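Dicer Related Helicase (Caenorhabditis elegans, PDB 6M6Q) probably couples ATP hydrolysis to work on RNA, as a RIG-I-like helicase of RNA interference, represented here by its all-helical N-terminal domain. Local coordinates at residues M197-H202 / P301-A306. Residues are numbered along the deposited sequence; the frame is centred on the assembly and turned at random.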
ATOM      1  N   MET B 197     -17.697   9.768   4.627  1.00 68.72           N
ATOM      2  CA  MET B 197     -18.891  10.658   4.609  1.00 71.36           C
ATOM      3  C   MET B 197     -20.052   9.964   3.886  1.00 67.43           C
ATOM      4  O   MET B 197     -21.185  10.024   4.389  1.00 69.27           O
ATOM      5  CB  MET B 197     -18.605  11.993   3.938  1.00 75.24           C
ATOM      6  CG  MET B 197     -19.337  13.109   4.600  1.00 78.22           C
ATOM      7  SD  MET B 197     -19.276  14.594   3.664  1.00 86.78           S
ATOM      8  CE  MET B 197     -19.633  15.784   4.955  1.00 84.69           C
ATOM      9  N   ILE B 198     -19.773   9.330   2.757  1.00 67.15           N
ATOM     10  CA  ILE B 198     -20.782   8.636   1.905  1.00 72.23           C
ATOM     11  C   ILE B 198     -21.270   7.361   2.631  1.00 72.26           C
ATOM     12  O   ILE B 198     -22.464   7.040   2.532  1.00 75.43           O
ATOM     13  CB  ILE B 198     -20.191   8.336   0.512  1.00 78.99           C
ATOM     14  CG1 ILE B 198     -19.549   9.577  -0.122  1.00 79.63           C
ATOM     15  CG2 ILE B 198     -21.245   7.728  -0.401  1.00 90.10           C
ATOM     16  CD1 ILE B 198     -18.497   9.261  -1.166  1.00 84.26           C
ATOM     17  N   ILE B 199     -20.393   6.699   3.393  1.00 68.92           N
ATOM     18  CA  ILE B 199     -20.743   5.494   4.201  1.00 65.06           C
ATOM     19  C   ILE B 199     -21.699   5.931   5.330  1.00 71.05           C
ATOM     20  O   ILE B 199     -22.701   5.231   5.555  1.00 72.71           O
ATOM     21  CB  ILE B 199     -19.474   4.785   4.730  1.00 60.23           C
ATOM     22  CG1 ILE B 199     -18.488   4.477   3.598  1.00 62.25           C
ATOM     23  CG2 ILE B 199     -19.841   3.530   5.505  1.00 58.63           C
ATOM     24  CD1 ILE B 199     -17.066   4.227   4.050  1.00 59.80           C
ATOM     25  N   MET B 200     -21.426   7.065   5.987  1.00 71.13           N
ATOM     26  CA  MET B 200     -22.236   7.573   7.132  1.00 73.81           C
ATOM     27  C   MET B 200     -23.649   7.922   6.626  1.00 79.84           C
ATOM     28  O   MET B 200     -24.627   7.550   7.316  1.00 84.76           O
ATOM     29  CB  MET B 200     -21.569   8.797   7.779  1.00 76.44           C
ATOM     30  CG  MET B 200     -22.310   9.380   8.992  1.00 74.20           C
ATOM     31  SD  MET B 200     -21.815   8.652  10.574  1.00 71.20           S
ATOM     32  CE  MET B 200     -22.808   7.163  10.561  1.00 68.07           C
ATOM     33  N   LYS B 201     -23.753   8.524   5.434  1.00 81.16           N
ATOM     34  CA  LYS B 201     -25.041   8.956   4.812  1.00 85.62           C
ATOM     35  C   LYS B 201     -25.923   7.728   4.533  1.00 82.70           C
ATOM     36  O   LYS B 201     -27.128   7.785   4.867  1.00 77.71           O
ATOM     37  CB  LYS B 201     -24.773   9.754   3.531  1.00 92.53           C
ATOM     38  CG  LYS B 201     -26.003  10.099   2.693  1.00103.41           C
ATOM     39  CD  LYS B 201     -25.735  11.096   1.547  1.00113.26           C
ATOM     40  CE  LYS B 201     -24.767  10.590   0.483  1.00123.19           C
ATOM     41  NZ  LYS B 201     -25.288   9.405  -0.254  1.00116.90           N
ATOM     42  N   HIS B 202     -25.356   6.666   3.947  1.00 76.39           N
ATOM     43  CA  HIS B 202     -26.105   5.456   3.509  1.00 80.39           C
ATOM     44  C   HIS B 202     -26.506   4.614   4.721  1.00 78.10           C
ATOM     45  O   HIS B 202     -27.605   4.011   4.673  1.00 89.06           O
ATOM     46  CB  HIS B 202     -25.307   4.638   2.492  1.00 83.73           C
ATOM     47  CG  HIS B 202     -25.321   5.221   1.118  1.00 96.87           C
ATOM     48  ND1 HIS B 202     -24.162   5.603   0.468  1.00103.48           N
ATOM     49  CD2 HIS B 202     -26.338   5.513   0.275  1.00 93.35           C
ATOM     50  CE1 HIS B 202     -24.465   6.083  -0.723  1.00 91.79           C
ATOM     51  NE2 HIS B 202     -25.786   6.029  -0.869  1.00 93.36           N
ATOM     52  N   PRO B 301     -17.687   5.091  -6.966  1.00 89.42           N
ATOM     53  CA  PRO B 301     -16.500   4.396  -7.475  1.00 88.07           C
ATOM     54  C   PRO B 301     -15.307   4.310  -6.497  1.00 87.68           C
ATOM     55  O   PRO B 301     -14.525   3.378  -6.638  1.00 84.97           O
ATOM     56  CB  PRO B 301     -16.114   5.216  -8.730  1.00 94.28           C
ATOM     57  CG  PRO B 301     -16.825   6.561  -8.557  1.00 89.55           C
ATOM     58  CD  PRO B 301     -18.099   6.214  -7.829  1.00 91.94           C
ATOM     59  N   ALA B 302     -15.161   5.276  -5.574  1.00 77.96           N
ATOM     60  CA  ALA B 302     -14.056   5.328  -4.582  1.00 76.18           C
ATOM     61  C   ALA B 302     -14.224   4.205  -3.546  1.00 76.50           C
ATOM     62  O   ALA B 302     -13.244   3.463  -3.297  1.00 72.48           O
ATOM     63  CB  ALA B 302     -14.003   6.681  -3.922  1.00 72.05           C
ATOM     64  N   ASN B 303     -15.406   4.110  -2.938  1.00 75.21           N
ATOM     65  CA  ASN B 303     -15.726   3.103  -1.889  1.00 73.66           C
ATOM     66  C   ASN B 303     -15.866   1.718  -2.534  1.00 76.46           C
ATOM     67  O   ASN B 303     -15.547   0.727  -1.864  1.00 68.29           O
ATOM     68  CB  ASN B 303     -16.988   3.475  -1.111  1.00 65.56           C
ATOM     69  CG  ASN B 303     -16.729   4.535  -0.066  1.00 63.46           C
ATOM     70  OD1 ASN B 303     -15.857   4.360   0.781  1.00 60.85           O
ATOM     71  ND2 ASN B 303     -17.488   5.621  -0.094  1.00 60.86           N
ATOM     72  N   ARG B 304     -16.362   1.672  -3.776  1.00 79.01           N
ATOM     73  CA  ARG B 304     -16.534   0.443  -4.590  1.00 81.88           C
ATOM     74  C   ARG B 304     -15.162  -0.190  -4.776  1.00 75.99           C
ATOM     75  O   ARG B 304     -15.042  -1.396  -4.576  1.00 84.96           O
ATOM     76  CB  ARG B 304     -17.172   0.791  -5.943  1.00 83.45           C
ATOM     77  CG  ARG B 304     -18.052  -0.299  -6.542  1.00 86.25           C
ATOM     78  CD  ARG B 304     -18.737   0.194  -7.803  1.00 96.72           C
ATOM     79  NE  ARG B 304     -17.805   0.391  -8.914  1.00102.19           N
ATOM     80  CZ  ARG B 304     -18.054   1.136  -9.993  1.00100.31           C
ATOM     81  NH1 ARG B 304     -19.202   1.784 -10.108  1.00 97.85           N
ATOM     82  NH2 ARG B 304     -17.145   1.244 -10.946  1.00 97.60           N
ATOM     83  N   ALA B 305     -14.157   0.635  -5.056  1.00 73.90           N
ATOM     84  CA  ALA B 305     -12.749   0.213  -5.219  1.00 77.11           C
ATOM     85  C   ALA B 305     -12.209  -0.269  -3.875  1.00 72.58           C
ATOM     86  O   ALA B 305     -11.512  -1.294  -3.859  1.00 73.18           O
ATOM     87  CB  ALA B 305     -11.917   1.342  -5.773  1.00 79.94           C
ATOM     88  N   ALA B 306     -12.596   0.408  -2.786  1.00 68.14           N
ATOM     89  CA  ALA B 306     -12.210   0.076  -1.399  1.00 60.90           C
ATOM     90  C   ALA B 306     -12.774  -1.295  -1.008  1.00 63.24           C
ATOM     91  O   ALA B 306     -12.112  -1.993  -0.237  1.00 63.63           O
ATOM     92  CB  ALA B 306     -12.691   1.148  -0.473  1.00 67.10           C
TER
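Ile-198 and Ile-199, neighbours on helix 196-204, both meet the amide of Asn-303 in the first turn of helix 301-310, joining the two helices within the all-helical N-terminal domain; the nearest CA atoms, of Ile-199 and Asn-303, are 8.2 Å apart. Pro-301, which has no N-H to donate, suits the start of that helix, and it packs on Asn-313 of the second subunit. Ala-302 directs its small methyl toward helix 196-204 but stops short of it. Asn-303 reaches across with CG turned anti to its own carbonyl carbon, beside the backbone N (chi1 -79°), and both isoleucine side chains pass obliquely across its amide. ND2 lies mainly against Ile-198, 3.9 Å from CB and 3.9 Å from CD1. OD1 lies against Ile-199, whose CG1, beside the backbone N (chi1 -53°), carries CD1 to 3.5 Å from OD1 and also approaches ND2. Both polar ends of the amide have partners outside the two segments: ND2 donates to OD1 of Asp-300, and OD1 accepts from the backbone N of Arg-195, just before helix 196-204. A leucine here would probably leave Arg-195 N and Asp-300 OD1 without these partners, and with the first would go the polar link between the helix starts. Arg-304 turns to the second subunit, forming a salt bridge with Glu-316 there, and Ala-305 touches Tyr-308 of that subunit. Between the two segments, therefore, cohesion is purely van der Waals, an amide against aliphatic branches; the polar hold on this buried side chain comes from residues immediately preceding each helix.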